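Local coordinates for aminoacyltransferase FemA (Staphylococcus aureus, PDB 1LRZ), which catalyses the addition of glycines 2 and 3 to the pentaglycine interpeptide bridge of peptidoglycan, using glycyl-tRNA as the donor, at residues M18-F23 with E389-V394; V52-L57 with H87-E92; L237-Y242 with W347-Y352; Y364-K369 with A374-V379. One frame throughout, in Å; residues are numbered along the deposited sequence.

Contact 1 of 4, residues M18-F23 with E389-V394; sequences MPYSHF and EIIEYV
Where the loop between helices 8-16 and 27-35 meets strand 389-393 of the nine-stranded sheet, Tyr20 bridges the gap with its ring against Tyr393 and its hydroxyl against Ile391. It illustrates how one long side chain can join distant backbones: the closest CA atoms, those of Tyr20 and Tyr393, are 11.1 Å apart. The Tyr20 ring is carried across with CG anti to its own carbonyl carbon (chi1 -78°). Its CE1 comes to the rim of the Tyr393 ring, lying in the plane of that ring 3.9 Å from CE2. Farther out, Tyr20 OH is 3.6 Å from Ile391 CD1, the two side chains approaching from opposite directions. Ile391 reaches the phenol because CD1 continues an extended chain (chi2 178°). Residues 391 and 393, two apart on the strand, thus offer one surface to the incoming tyrosine. Around them, Pro112 also touches Tyr20, and His158 meets Tyr393 edge-to-face. The hydroxyl finds its polar partner elsewhere, in a hydrogen bond with Arg360 NH1. No hydrogen bond joins the two segments themselves, so the chemistry implies a join made by van der Waals packing, with the phenol's hydroxyl satisfied by Arg360, outside the two segments.

Contact 2 of 4, residues V52-L57 with H87-E92; sequences VIAACL and HFFFNE
Phe89 reaches strand 52-57 with two atoms of its ring, CD2 beside Ala54 and CZ beside Cys56. The distances are nearly equal, 4.0 Å from Phe89 CD2 to Ala54 CB and 3.9 Å from Phe89 CZ to Cys56 CB, and the ring presents itself obliquely to both methyl and methylene. It stands out from the helix because CG is anti to the backbone N (chi1 180°), which carries the aromatic group toward the strand. On Cys56 the touching atom is CB rather than the sulfur, since SG is also turned anti to its own N (chi1 -164°). The contact exemplifies helix-on-sheet packing inside a beta-alpha-beta crossover: helix 83-98 connects the neighbouring parallel strands 67-78 and 102-107 and covers the seven-stranded sheet they share with strand 52-63. Ala55, between the two contact residues, points away from this helix and packs on Phe11 and Phe14 of helix 8-16. Just before it, Ile53 and Ala54 stand together opposite the single residue Ile45 of strand 39-46, a classic bulge. Ile45 and Pro76 also touch Phe89. Within the helix, Phe89 CD1 sits 4.0 Å above the plane of the Phe90 ring, over its centre.

Contact 3 of 4, residues L237-Y242 with W347-Y352; sequences LVPLAY and WEMINY
Met349 reaches from its helix to both Pro239 and Leu237, and its course from CB outward accounts for much of the contact. From CB, which points toward the strand, the chain sets off with CG anti to the carbonyl carbon (chi1 -61°). CG is the first atom to touch, 4.0 Å from Pro239 CG. The next, SD, is kept beside the same ring carbon by a bend at chi2, 4.2 Å from Pro239 CG, so that the methionine passes across the proline at about a right angle. A further bend at chi3 then turns the terminal CE to Leu237, 4.0 Å from its CD1. Met349 CE also lies 4.0 Å from Tyr352 CG in its own helix, one turn further along. The case is a worked example of a helix laid on a sheet: helix 341-355, the crossover between the parallel neighbouring strands 325-332 and 360-365, packs here against strand 236-244 of the nine-stranded sheet. The same strand leads directly into helix 245-272, the first of the two long helices of the projecting arm. Leu237 completes the arrangement by extending CD1 to Tyr352, where CE1 is 3.5 Å from it and CD1 of the ring 3.9 Å. The leucine and tyrosine side chains cross at about a right angle, and the methyl meets the ring obliquely. On the adjoining strand 310-320, Phe318 touches both Pro239 and Met349, while Ile320 packs on Tyr352. The tyrosine ring also meets that of His356.

Contact 4 of 4, residues Y364-K369 with A374-V379; sequences YGVSGK and AEDAGV
Asp376 holds Ser367 through both carboxylate oxygens, each accepting one hydrogen bond from the serine. Ser367 N donates to Asp376 OD2 at 2.7 Å, nearly straight at 167°, and Ser367 OG donates to Asp376 OD1 at 2.8 Å. Both donors use the syn sides of the oxygens, yet stand 33° out of the carboxylate plane. A bound water adds a second bond to each oxygen: one water also donates to Gly365 O, the other to Lys369 O, so four bonds fix the group's rotation. Nearby, Ala374 CB presses close to Lys369 O at 3.1 Å. The second shell sets the partners in place. Ser367 OG, lying between its own N and carbonyl carbon (chi1 68°), accepts from Lys369 N at 3.2 Å, while a type I turn from Ala374 to Ala377 presents Asp376. Phe149 touches both Ser367 and Asp376. Although Asp376 occupies the N-cap position of helix 377-384, its side chain makes no capping bond and instead serves the preceding loop. The serine arrangement is an ST turn, set in the connection from strand 360-365 to helix 377-384, part of a beta-alpha-beta crossover to strand 389-393, parallel to 360-365 with strand 157-162 between them.

The four contacts show chemistry following place in the fold. Contact 2 belongs to the seven-stranded sheet, whereas contacts 3 and 4 belong to the nine-stranded one. Contact 1, buried and packed without a hydrogen bond between its segments, brings a loop that follows helix 8-16, which covers the first sheet, onto a strand of the second. Contacts 2 and 3 both rest a crossover helix on a sheet through apolar side chains, the former buried and the latter partly so. Contact 4 is buried but polar, relying on hydrogen bonds and water in a connection. Only contacts 1 and 4 touch, chiefly through a probable hydrogen bond of 2.7 Å between His22 NE2 and Tyr364 OH; the centres of contacts 2 and 3 lie about 36 Å apart.

Contact 1 of 4, residues M18-F23 with E389-V394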
loop_
_atom_site.group_PDB
_atom_site.type_symbol
_atom_site.label_atom_id
_atom_site.label_comp_id
_atom_site.label_asym_id
_atom_site.label_seq_id
_atom_site.Cartn_x
_atom_site.Cartn_y
_atom_site.Cartn_z
ATOM N N MET A 18 -6.418 17.286 -0.638
ATOM C CA MET A 18 -7.139 16.822 -1.819
ATOM C C MET A 18 -7.222 15.311 -1.998
ATOM O O MET A 18 -6.315 14.573 -1.605
ATOM C CB MET A 18 -6.485 17.426 -3.081
ATOM C CG MET A 18 -6.667 18.971 -3.256
ATOM S SD MET A 18 -8.366 19.407 -3.679
ATOM C CE MET A 18 -8.373 19.150 -5.390
ATOM N N PRO A 19 -8.323 14.833 -2.593
ATOM C CA PRO A 19 -8.480 13.394 -2.834
ATOM C C PRO A 19 -7.582 13.061 -4.020
ATOM O O PRO A 19 -7.277 13.934 -4.836
ATOM C CB PRO A 19 -9.962 13.254 -3.186
ATOM C CG PRO A 19 -10.283 14.584 -3.812
ATOM C CD PRO A 19 -9.571 15.552 -2.885
ATOM N N TYR A 20 -7.158 11.806 -4.119
ATOM C CA TYR A 20 -6.291 11.381 -5.205
ATOM C C TYR A 20 -5.017 12.217 -5.343
ATOM O O TYR A 20 -4.651 12.664 -6.426
ATOM C CB TYR A 20 -7.071 11.340 -6.529
ATOM C CG TYR A 20 -7.944 10.100 -6.637
ATOM C CD1 TYR A 20 -7.373 8.835 -6.836
ATOM C CD2 TYR A 20 -9.323 10.171 -6.447
ATOM C CE1 TYR A 20 -8.154 7.672 -6.835
ATOM C CE2 TYR A 20 -10.114 9.009 -6.444
ATOM C CZ TYR A 20 -9.521 7.773 -6.636
ATOM O OH TYR A 20 -10.289 6.631 -6.612
ATOM N N SER A 21 -4.365 12.456 -4.218
ATOM C CA SER A 21 -3.087 13.147 -4.216
ATOM C C SER A 21 -2.168 11.985 -3.849
ATOM O O SER A 21 -2.197 11.496 -2.727
ATOM C CB SER A 21 -3.052 14.242 -3.146
ATOM O OG SER A 21 -3.588 13.770 -1.922
ATOM N N HIS A 22 -1.386 11.525 -4.816
ATOM C CA HIS A 22 -0.479 10.380 -4.633
ATOM C C HIS A 22 0.642 10.683 -3.641
ATOM O O HIS A 22 0.979 11.853 -3.429
ATOM C CB HIS A 22 0.116 10.002 -5.993
ATOM C CG HIS A 22 0.652 8.606 -6.064
ATOM N ND1 HIS A 22 1.950 8.330 -6.435
ATOM C CD2 HIS A 22 0.042 7.406 -5.900
ATOM C CE1 HIS A 22 2.117 7.020 -6.505
ATOM N NE2 HIS A 22 0.975 6.435 -6.185
ATOM N N PHE A 23 1.240 9.639 -3.059
ATOM C CA PHE A 23 2.307 9.844 -2.084
ATOM C C PHE A 23 3.537 10.486 -2.728
ATOM O O PHE A 23 4.417 10.966 -2.022
ATOM C CB PHE A 23 2.698 8.531 -1.367
ATOM C CG PHE A 23 3.199 7.439 -2.285
ATOM C CD1 PHE A 23 2.339 6.436 -2.736
ATOM C CD2 PHE A 23 4.531 7.409 -2.686
ATOM C CE1 PHE A 23 2.798 5.416 -3.572
ATOM C CE2 PHE A 23 5.004 6.390 -3.527
ATOM C CZ PHE A 23 4.134 5.394 -3.969
ATOM N N GLU A 389 -11.855 -3.536 -3.946
ATOM C CA GLU A 389 -12.397 -3.484 -5.307
ATOM C C GLU A 389 -11.244 -3.060 -6.220
ATOM O O GLU A 389 -10.222 -2.598 -5.729
ATOM C CB GLU A 389 -13.560 -2.479 -5.407
ATOM C CG GLU A 389 -13.132 -1.059 -5.658
ATOM C CD GLU A 389 -14.304 -0.079 -5.735
ATOM O OE1 GLU A 389 -15.260 -0.319 -6.520
ATOM O OE2 GLU A 389 -14.251 0.938 -5.010
ATOM N N ILE A 390 -11.381 -3.217 -7.534
ATOM C CA ILE A 390 -10.293 -2.803 -8.423
ATOM C C ILE A 390 -10.553 -1.415 -9.028
ATOM O O ILE A 390 -11.669 -1.111 -9.460
ATOM C CB ILE A 390 -10.099 -3.775 -9.616
ATOM C CG1 ILE A 390 -9.749 -5.188 -9.117
ATOM C CG2 ILE A 390 -8.990 -3.246 -10.536
ATOM C CD1 ILE A 390 -8.472 -5.268 -8.298
ATOM N N ILE A 391 -9.532 -0.570 -9.042
ATOM C CA ILE A 391 -9.684 0.732 -9.671
ATOM C C ILE A 391 -8.678 0.783 -10.817
ATOM O O ILE A 391 -7.484 0.552 -10.616
ATOM C CB ILE A 391 -9.414 1.912 -8.707
ATOM C CG1 ILE A 391 -10.429 1.880 -7.556
ATOM C CG2 ILE A 391 -9.529 3.264 -9.485
ATOM C CD1 ILE A 391 -10.217 2.984 -6.509
ATOM N N GLU A 392 -9.179 1.027 -12.024
ATOM C CA GLU A 392 -8.323 1.140 -13.201
ATOM C C GLU A 392 -8.195 2.623 -13.500
ATOM O O GLU A 392 -9.213 3.324 -13.599
ATOM C CB GLU A 392 -8.945 0.427 -14.406
ATOM C CG GLU A 392 -8.141 0.624 -15.705
ATOM C CD GLU A 392 -8.781 -0.069 -16.905
ATOM O OE1 GLU A 392 -8.226 0.027 -18.031
ATOM O OE2 GLU A 392 -9.840 -0.716 -16.723
ATOM N N TYR A 393 -6.961 3.101 -13.642
ATOM C CA TYR A 393 -6.721 4.510 -13.913
ATOM C C TYR A 393 -6.584 4.800 -15.411
ATOM O O TYR A 393 -6.402 3.887 -16.214
ATOM C CB TYR A 393 -5.480 4.984 -13.151
ATOM C CG TYR A 393 -5.603 4.769 -11.660
ATOM C CD1 TYR A 393 -5.019 3.660 -11.050
ATOM C CD2 TYR A 393 -6.375 5.626 -10.871
ATOM C CE1 TYR A 393 -5.191 3.394 -9.698
ATOM C CE2 TYR A 393 -6.565 5.372 -9.507
ATOM C CZ TYR A 393 -5.967 4.251 -8.926
ATOM O OH TYR A 393 -6.120 3.989 -7.582
ATOM N N VAL A 394 -6.676 6.072 -15.787
ATOM C CA VAL A 394 -6.598 6.449 -17.194
ATOM C C VAL A 394 -5.301 6.059 -17.889
ATOM O O VAL A 394 -5.310 5.755 -19.080
ATOM C CB VAL A 394 -6.830 7.964 -17.387
ATOM C CG1 VAL A 394 -8.286 8.303 -17.035
ATOM C CG2 VAL A 394 -5.873 8.764 -16.514
#

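Contact 2 of 4, residues V52-L57 with H87-E92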
loop_
_atom_site.group_PDB
_atom_site.type_symbol
_atom_site.label_atom_id
_atom_site.label_comp_id
_atom_site.label_asym_id
_atom_site.label_seq_id
_atom_site.Cartn_x
_atom_site.Cartn_y
_atom_site.Cartn_z
ATOM N N VAL A 52 -4.167 28.153 -3.514
ATOM C CA VAL A 52 -3.750 27.128 -4.473
ATOM C C VAL A 52 -4.966 26.273 -4.847
ATOM O O VAL A 52 -5.673 25.772 -3.965
ATOM C CB VAL A 52 -2.670 26.191 -3.887
ATOM C CG1 VAL A 52 -2.381 25.035 -4.882
ATOM C CG2 VAL A 52 -1.402 26.974 -3.601
ATOM N N ILE A 53 -5.217 26.116 -6.145
ATOM C CA ILE A 53 -6.328 25.292 -6.603
ATOM C C ILE A 53 -5.864 24.163 -7.544
ATOM O O ILE A 53 -6.683 23.481 -8.157
ATOM C CB ILE A 53 -7.425 26.135 -7.312
ATOM C CG1 ILE A 53 -6.837 26.884 -8.511
ATOM C CG2 ILE A 53 -8.041 27.117 -6.314
ATOM C CD1 ILE A 53 -7.887 27.597 -9.359
ATOM N N ALA A 54 -4.552 23.974 -7.652
ATOM C CA ALA A 54 -3.975 22.909 -8.484
ATOM C C ALA A 54 -2.485 22.884 -8.231
ATOM O O ALA A 54 -1.870 23.929 -8.014
ATOM C CB ALA A 54 -4.242 23.163 -9.962
ATOM N N ALA A 55 -1.898 21.695 -8.258
ATOM C CA ALA A 55 -0.466 21.575 -8.013
ATOM C C ALA A 55 0.125 20.334 -8.664
ATOM O O ALA A 55 -0.581 19.367 -8.959
ATOM C CB ALA A 55 -0.202 21.526 -6.500
ATOM N N CYS A 56 1.433 20.361 -8.881
ATOM C CA CYS A 56 2.103 19.208 -9.437
ATOM C C CYS A 56 3.589 19.288 -9.225
ATOM O O CYS A 56 4.222 20.333 -9.448
ATOM C CB CYS A 56 1.826 19.056 -10.930
ATOM S SG CYS A 56 2.248 17.401 -11.563
ATOM N N LEU A 57 4.136 18.179 -8.754
ATOM C CA LEU A 57 5.560 18.071 -8.562
ATOM C C LEU A 57 6.036 17.475 -9.888
ATOM O O LEU A 57 5.494 16.474 -10.362
ATOM C CB LEU A 57 5.866 17.141 -7.389
ATOM C CG LEU A 57 7.331 16.823 -7.099
ATOM C CD1 LEU A 57 7.430 16.211 -5.705
ATOM C CD2 LEU A 57 7.878 15.854 -8.136
ATOM N N HIS A 87 -8.319 22.063 -18.320
ATOM C CA HIS A 87 -7.829 22.525 -19.616
ATOM C C HIS A 87 -6.737 23.585 -19.428
ATOM O O HIS A 87 -5.650 23.487 -20.005
ATOM C CB HIS A 87 -8.981 23.120 -20.419
ATOM C CG HIS A 87 -8.601 23.528 -21.805
ATOM N ND1 HIS A 87 -8.726 22.688 -22.888
ATOM C CD2 HIS A 87 -8.082 24.686 -22.280
ATOM C CE1 HIS A 87 -8.306 23.311 -23.974
ATOM N NE2 HIS A 87 -7.909 24.524 -23.633
ATOM N N PHE A 88 -7.038 24.594 -18.617
ATOM C CA PHE A 88 -6.098 25.670 -18.329
ATOM C C PHE A 88 -4.785 25.124 -17.779
ATOM O O PHE A 88 -3.704 25.536 -18.195
ATOM C CB PHE A 88 -6.698 26.628 -17.296
ATOM C CG PHE A 88 -5.791 27.767 -16.918
ATOM C CD1 PHE A 88 -5.547 28.811 -17.810
ATOM C CD2 PHE A 88 -5.176 27.797 -15.677
ATOM C CE1 PHE A 88 -4.704 29.869 -17.462
ATOM C CE2 PHE A 88 -4.332 28.849 -15.324
ATOM C CZ PHE A 88 -4.097 29.889 -16.222
ATOM N N PHE A 89 -4.877 24.200 -16.832
ATOM C CA PHE A 89 -3.668 23.644 -16.238
ATOM C C PHE A 89 -2.756 22.931 -17.225
ATOM O O PHE A 89 -1.549 23.170 -17.241
ATOM C CB PHE A 89 -3.996 22.669 -15.096
ATOM C CG PHE A 89 -2.769 22.082 -14.449
ATOM C CD1 PHE A 89 -2.158 20.951 -14.976
ATOM C CD2 PHE A 89 -2.180 22.710 -13.359
ATOM C CE1 PHE A 89 -0.974 20.460 -14.431
ATOM C CE2 PHE A 89 -0.997 22.225 -12.809
ATOM C CZ PHE A 89 -0.395 21.101 -13.345
ATOM N N PHE A 90 -3.316 22.043 -18.037
ATOM C CA PHE A 90 -2.483 21.306 -18.969
ATOM C C PHE A 90 -1.921 22.152 -20.105
ATOM O O PHE A 90 -0.844 21.871 -20.624
ATOM C CB PHE A 90 -3.237 20.077 -19.486
ATOM C CG PHE A 90 -3.315 18.968 -18.473
ATOM C CD1 PHE A 90 -4.465 18.765 -17.718
ATOM C CD2 PHE A 90 -2.199 18.169 -18.223
ATOM C CE1 PHE A 90 -4.502 17.783 -16.722
ATOM C CE2 PHE A 90 -2.222 17.187 -17.233
ATOM C CZ PHE A 90 -3.383 16.992 -16.477
ATOM N N ASN A 91 -2.635 23.208 -20.465
ATOM C CA ASN A 91 -2.182 24.103 -21.514
ATOM C C ASN A 91 -1.026 24.931 -20.939
ATOM O O ASN A 91 0.007 25.108 -21.583
ATOM C CB ASN A 91 -3.329 25.015 -21.940
ATOM C CG ASN A 91 -3.127 25.598 -23.315
ATOM O OD1 ASN A 91 -2.904 24.868 -24.276
ATOM N ND2 ASN A 91 -3.211 26.917 -23.421
ATOM N N GLU A 92 -1.184 25.414 -19.711
ATOM C CA GLU A 92 -0.133 26.209 -19.099
ATOM C C GLU A 92 1.076 25.358 -18.733
ATOM O O GLU A 92 2.201 25.857 -18.709
ATOM C CB GLU A 92 -0.665 26.931 -17.861
ATOM C CG GLU A 92 -1.750 27.969 -18.148
ATOM C CD GLU A 92 -1.212 29.203 -18.850
ATOM O OE1 GLU A 92 -0.148 29.709 -18.428
ATOM O OE2 GLU A 92 -1.856 29.677 -19.812
#

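Contact 3 of 4, residues L237-Y242 with W347-Y352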
loop_
_atom_site.group_PDB
_atom_site.type_symbol
_atom_site.label_atom_id
_atom_site.label_comp_id
_atom_site.label_asym_id
_atom_site.label_seq_id
_atom_site.Cartn_x
_atom_site.Cartn_y
_atom_site.Cartn_z
ATOM N N LEU A 237 5.986 3.736 7.113
ATOM C CA LEU A 237 6.083 2.846 8.261
ATOM C C LEU A 237 6.448 1.475 7.719
ATOM O O LEU A 237 6.024 1.105 6.616
ATOM C CB LEU A 237 4.750 2.781 9.025
ATOM C CG LEU A 237 4.405 3.981 9.916
ATOM C CD1 LEU A 237 3.014 3.790 10.525
ATOM C CD2 LEU A 237 5.474 4.116 11.009
ATOM N N VAL A 238 7.234 0.734 8.496
ATOM C CA VAL A 238 7.706 -0.590 8.106
ATOM C C VAL A 238 7.322 -1.617 9.168
ATOM O O VAL A 238 8.160 -2.044 9.968
ATOM C CB VAL A 238 9.254 -0.608 7.945
ATOM C CG1 VAL A 238 9.726 -1.975 7.429
ATOM C CG2 VAL A 238 9.697 0.500 6.989
ATOM N N PRO A 239 6.043 -2.017 9.199
ATOM C CA PRO A 239 5.647 -3.003 10.205
ATOM C C PRO A 239 6.281 -4.374 9.961
ATOM O O PRO A 239 6.406 -4.819 8.821
ATOM C CB PRO A 239 4.126 -3.040 10.076
ATOM C CG PRO A 239 3.900 -2.715 8.603
ATOM C CD PRO A 239 4.893 -1.602 8.368
ATOM N N LEU A 240 6.692 -5.018 11.049
ATOM C CA LEU A 240 7.282 -6.350 11.017
ATOM C C LEU A 240 6.479 -7.242 11.970
ATOM O O LEU A 240 6.317 -6.911 13.151
ATOM C CB LEU A 240 8.749 -6.328 11.492
ATOM C CG LEU A 240 9.283 -7.739 11.842
ATOM C CD1 LEU A 240 9.538 -8.520 10.550
ATOM C CD2 LEU A 240 10.560 -7.666 12.686
ATOM N N ALA A 241 5.957 -8.350 11.454
ATOM C CA ALA A 241 5.225 -9.298 12.283
ATOM C C ALA A 241 6.331 -10.234 12.746
ATOM O O ALA A 241 7.195 -10.625 11.943
ATOM C CB ALA A 241 4.196 -10.065 11.445
ATOM N N TYR A 242 6.309 -10.602 14.021
ATOM C CA TYR A 242 7.360 -11.456 14.552
ATOM C C TYR A 242 6.930 -12.169 15.827
ATOM O O TYR A 242 5.882 -11.882 16.405
ATOM C CB TYR A 242 8.576 -10.596 14.871
ATOM C CG TYR A 242 8.314 -9.682 16.046
ATOM C CD1 TYR A 242 8.635 -10.080 17.348
ATOM C CD2 TYR A 242 7.667 -8.454 15.869
ATOM C CE1 TYR A 242 8.318 -9.283 18.448
ATOM C CE2 TYR A 242 7.340 -7.648 16.962
ATOM C CZ TYR A 242 7.669 -8.069 18.249
ATOM O OH TYR A 242 7.350 -7.284 19.334
ATOM N N TRP A 347 -3.542 -6.333 9.115
ATOM C CA TRP A 347 -4.490 -5.889 10.131
ATOM C C TRP A 347 -3.992 -4.665 10.893
ATOM O O TRP A 347 -4.777 -3.776 11.238
ATOM C CB TRP A 347 -4.805 -7.019 11.109
ATOM C CG TRP A 347 -5.971 -6.717 12.009
ATOM C CD1 TRP A 347 -5.983 -6.759 13.376
ATOM C CD2 TRP A 347 -7.304 -6.357 11.607
ATOM N NE1 TRP A 347 -7.233 -6.444 13.848
ATOM C CE2 TRP A 347 -8.060 -6.189 12.790
ATOM C CE3 TRP A 347 -7.921 -6.144 10.370
ATOM C CZ2 TRP A 347 -9.419 -5.840 12.766
ATOM C CZ3 TRP A 347 -9.270 -5.797 10.345
ATOM C CH2 TRP A 347 -10.001 -5.640 11.541
ATOM N N GLU A 348 -2.689 -4.618 11.158
ATOM C CA GLU A 348 -2.119 -3.481 11.878
ATOM C C GLU A 348 -2.326 -2.182 11.096
ATOM O O GLU A 348 -2.735 -1.172 11.659
ATOM C CB GLU A 348 -0.614 -3.694 12.118
ATOM C CG GLU A 348 0.142 -2.485 12.715
ATOM C CD GLU A 348 -0.102 -2.296 14.209
ATOM O OE1 GLU A 348 -0.070 -3.302 14.954
ATOM O OE2 GLU A 348 -0.311 -1.140 14.651
ATOM N N MET A 349 -2.057 -2.217 9.798
ATOM C CA MET A 349 -2.173 -1.007 8.997
ATOM C C MET A 349 -3.603 -0.622 8.621
ATOM O O MET A 349 -3.905 0.559 8.462
ATOM C CB MET A 349 -1.255 -1.120 7.781
ATOM C CG MET A 349 0.240 -1.258 8.193
ATOM S SD MET A 349 0.849 0.006 9.395
ATOM C CE MET A 349 0.458 1.412 8.546
ATOM N N ILE A 350 -4.487 -1.606 8.481
ATOM C CA ILE A 350 -5.886 -1.302 8.202
ATOM C C ILE A 350 -6.402 -0.572 9.454
ATOM O O ILE A 350 -7.145 0.412 9.355
ATOM C CB ILE A 350 -6.717 -2.591 7.995
ATOM C CG1 ILE A 350 -6.421 -3.176 6.612
ATOM C CG2 ILE A 350 -8.193 -2.299 8.191
ATOM C CD1 ILE A 350 -7.078 -4.522 6.362
ATOM N N ASN A 351 -5.997 -1.055 10.632
ATOM C CA ASN A 351 -6.421 -0.424 11.882
ATOM C C ASN A 351 -5.800 0.949 12.060
ATOM O O ASN A 351 -6.426 1.848 12.639
ATOM C CB ASN A 351 -6.101 -1.322 13.080
ATOM C CG ASN A 351 -7.262 -2.246 13.416
ATOM O OD1 ASN A 351 -8.283 -1.797 13.941
ATOM N ND2 ASN A 351 -7.128 -3.533 13.080
ATOM N N TYR A 352 -4.571 1.113 11.566
ATOM C CA TYR A 352 -3.906 2.403 11.642
ATOM C C TYR A 352 -4.832 3.411 10.942
ATOM O O TYR A 352 -5.178 4.453 11.504
ATOM C CB TYR A 352 -2.560 2.351 10.918
ATOM C CG TYR A 352 -1.814 3.674 10.928
ATOM C CD1 TYR A 352 -0.672 3.850 11.719
ATOM C CD2 TYR A 352 -2.259 4.757 10.154
ATOM C CE1 TYR A 352 0.015 5.074 11.736
ATOM C CE2 TYR A 352 -1.587 5.982 10.165
ATOM C CZ TYR A 352 -0.452 6.131 10.958
ATOM O OH TYR A 352 0.211 7.333 10.978
#

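Contact 4 of 4, residues Y364-K369 with A374-V379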
loop_
_atom_site.group_PDB
_atom_site.type_symbol
_atom_site.label_atom_id
_atom_site.label_comp_id
_atom_site.label_asym_id
_atom_site.label_seq_id
_atom_site.Cartn_x
_atom_site.Cartn_y
_atom_site.Cartn_z
ATOM N N TYR A 364 -2.716 -1.547 -3.337
ATOM C CA TYR A 364 -1.925 -1.144 -4.491
ATOM C C TYR A 364 -1.952 -2.034 -5.745
ATOM O O TYR A 364 -2.964 -2.653 -6.067
ATOM C CB TYR A 364 -0.471 -0.856 -4.061
ATOM C CG TYR A 364 0.118 0.391 -4.713
ATOM C CD1 TYR A 364 -0.600 1.599 -4.725
ATOM C CD2 TYR A 364 1.381 0.373 -5.306
ATOM C CE1 TYR A 364 -0.078 2.745 -5.304
ATOM C CE2 TYR A 364 1.918 1.529 -5.901
ATOM C CZ TYR A 364 1.180 2.708 -5.892
ATOM O OH TYR A 364 1.686 3.855 -6.464
ATOM N N GLY A 365 -0.824 -2.083 -6.442
ATOM C CA GLY A 365 -0.733 -2.777 -7.713
ATOM C C GLY A 365 -1.138 -4.207 -8.004
ATOM O O GLY A 365 -0.794 -5.120 -7.260
ATOM N N VAL A 366 -1.902 -4.386 -9.084
ATOM C CA VAL A 366 -2.260 -5.723 -9.571
ATOM C C VAL A 366 -2.021 -5.615 -11.081
ATOM O O VAL A 366 -2.148 -4.525 -11.657
ATOM C CB VAL A 366 -3.737 -6.149 -9.261
ATOM C CG1 VAL A 366 -3.973 -6.133 -7.744
ATOM C CG2 VAL A 366 -4.726 -5.250 -9.984
ATOM N N SER A 367 -1.669 -6.728 -11.718
ATOM C CA SER A 367 -1.351 -6.719 -13.147
ATOM C C SER A 367 -2.476 -6.269 -14.074
ATOM O O SER A 367 -2.216 -5.693 -15.129
ATOM C CB SER A 367 -0.880 -8.108 -13.589
ATOM O OG SER A 367 -1.955 -9.031 -13.533
ATOM N N GLY A 368 -3.718 -6.526 -13.692
ATOM C CA GLY A 368 -4.821 -6.143 -14.559
ATOM C C GLY A 368 -5.195 -7.294 -15.485
ATOM O O GLY A 368 -6.167 -7.210 -16.234
ATOM N N LYS A 369 -4.415 -8.371 -15.432
ATOM C CA LYS A 369 -4.673 -9.563 -16.242
ATOM C C LYS A 369 -5.327 -10.536 -15.263
ATOM O O LYS A 369 -4.641 -11.301 -14.578
ATOM C CB LYS A 369 -3.366 -10.171 -16.755
ATOM C CG LYS A 369 -2.501 -9.259 -17.616
ATOM C CD LYS A 369 -1.183 -9.958 -17.946
ATOM C CE LYS A 369 -0.223 -9.068 -18.722
ATOM N NZ LYS A 369 1.105 -9.750 -18.926
ATOM N N ALA A 374 -2.285 -15.763 -14.415
ATOM C CA ALA A 374 -1.639 -14.479 -14.190
ATOM C C ALA A 374 -0.488 -14.609 -13.196
ATOM O O ALA A 374 -0.562 -15.352 -12.220
ATOM C CB ALA A 374 -2.652 -13.453 -13.686
ATOM N N GLU A 375 0.578 -13.872 -13.465
ATOM C CA GLU A 375 1.760 -13.862 -12.620
ATOM C C GLU A 375 1.443 -13.548 -11.151
ATOM O O GLU A 375 2.059 -14.111 -10.242
ATOM C CB GLU A 375 2.735 -12.828 -13.170
ATOM C CG GLU A 375 3.988 -12.621 -12.365
ATOM C CD GLU A 375 4.776 -11.428 -12.879
ATOM O OE1 GLU A 375 5.046 -11.382 -14.102
ATOM O OE2 GLU A 375 5.119 -10.540 -12.063
ATOM N N ASP A 376 0.484 -12.650 -10.926
ATOM C CA ASP A 376 0.109 -12.258 -9.571
ATOM C C ASP A 376 -1.248 -12.824 -9.132
ATOM O O ASP A 376 -1.892 -12.280 -8.238
ATOM C CB ASP A 376 0.108 -10.721 -9.459
ATOM C CG ASP A 376 -0.959 -10.053 -10.344
ATOM O OD1 ASP A 376 -1.423 -10.687 -11.322
ATOM O OD2 ASP A 376 -1.327 -8.886 -10.064
ATOM N N ALA A 377 -1.665 -13.931 -9.740
ATOM C CA ALA A 377 -2.956 -14.538 -9.420
ATOM C C ALA A 377 -3.178 -14.854 -7.944
ATOM O O ALA A 377 -4.279 -14.661 -7.425
ATOM C CB ALA A 377 -3.163 -15.805 -10.257
ATOM N N GLY A 378 -2.142 -15.336 -7.269
ATOM C CA GLY A 378 -2.281 -15.673 -5.862
ATOM C C GLY A 378 -2.472 -14.442 -5.002
ATOM O O GLY A 378 -3.273 -14.439 -4.064
ATOM N N VAL A 379 -1.730 -13.388 -5.325
ATOM C CA VAL A 379 -1.808 -12.136 -4.591
ATOM C C VAL A 379 -3.189 -11.502 -4.762
ATOM O O VAL A 379 -3.768 -10.962 -3.808
ATOM C CB VAL A 379 -0.733 -11.142 -5.095
ATOM C CG1 VAL A 379 -0.874 -9.822 -4.379
ATOM C CG2 VAL A 379 0.645 -11.713 -4.860
HETATM O O HOH W 1 -0.619 -7.859 -7.442
HETATM O O HOH W 2 -4.021 -10.936 -12.057
#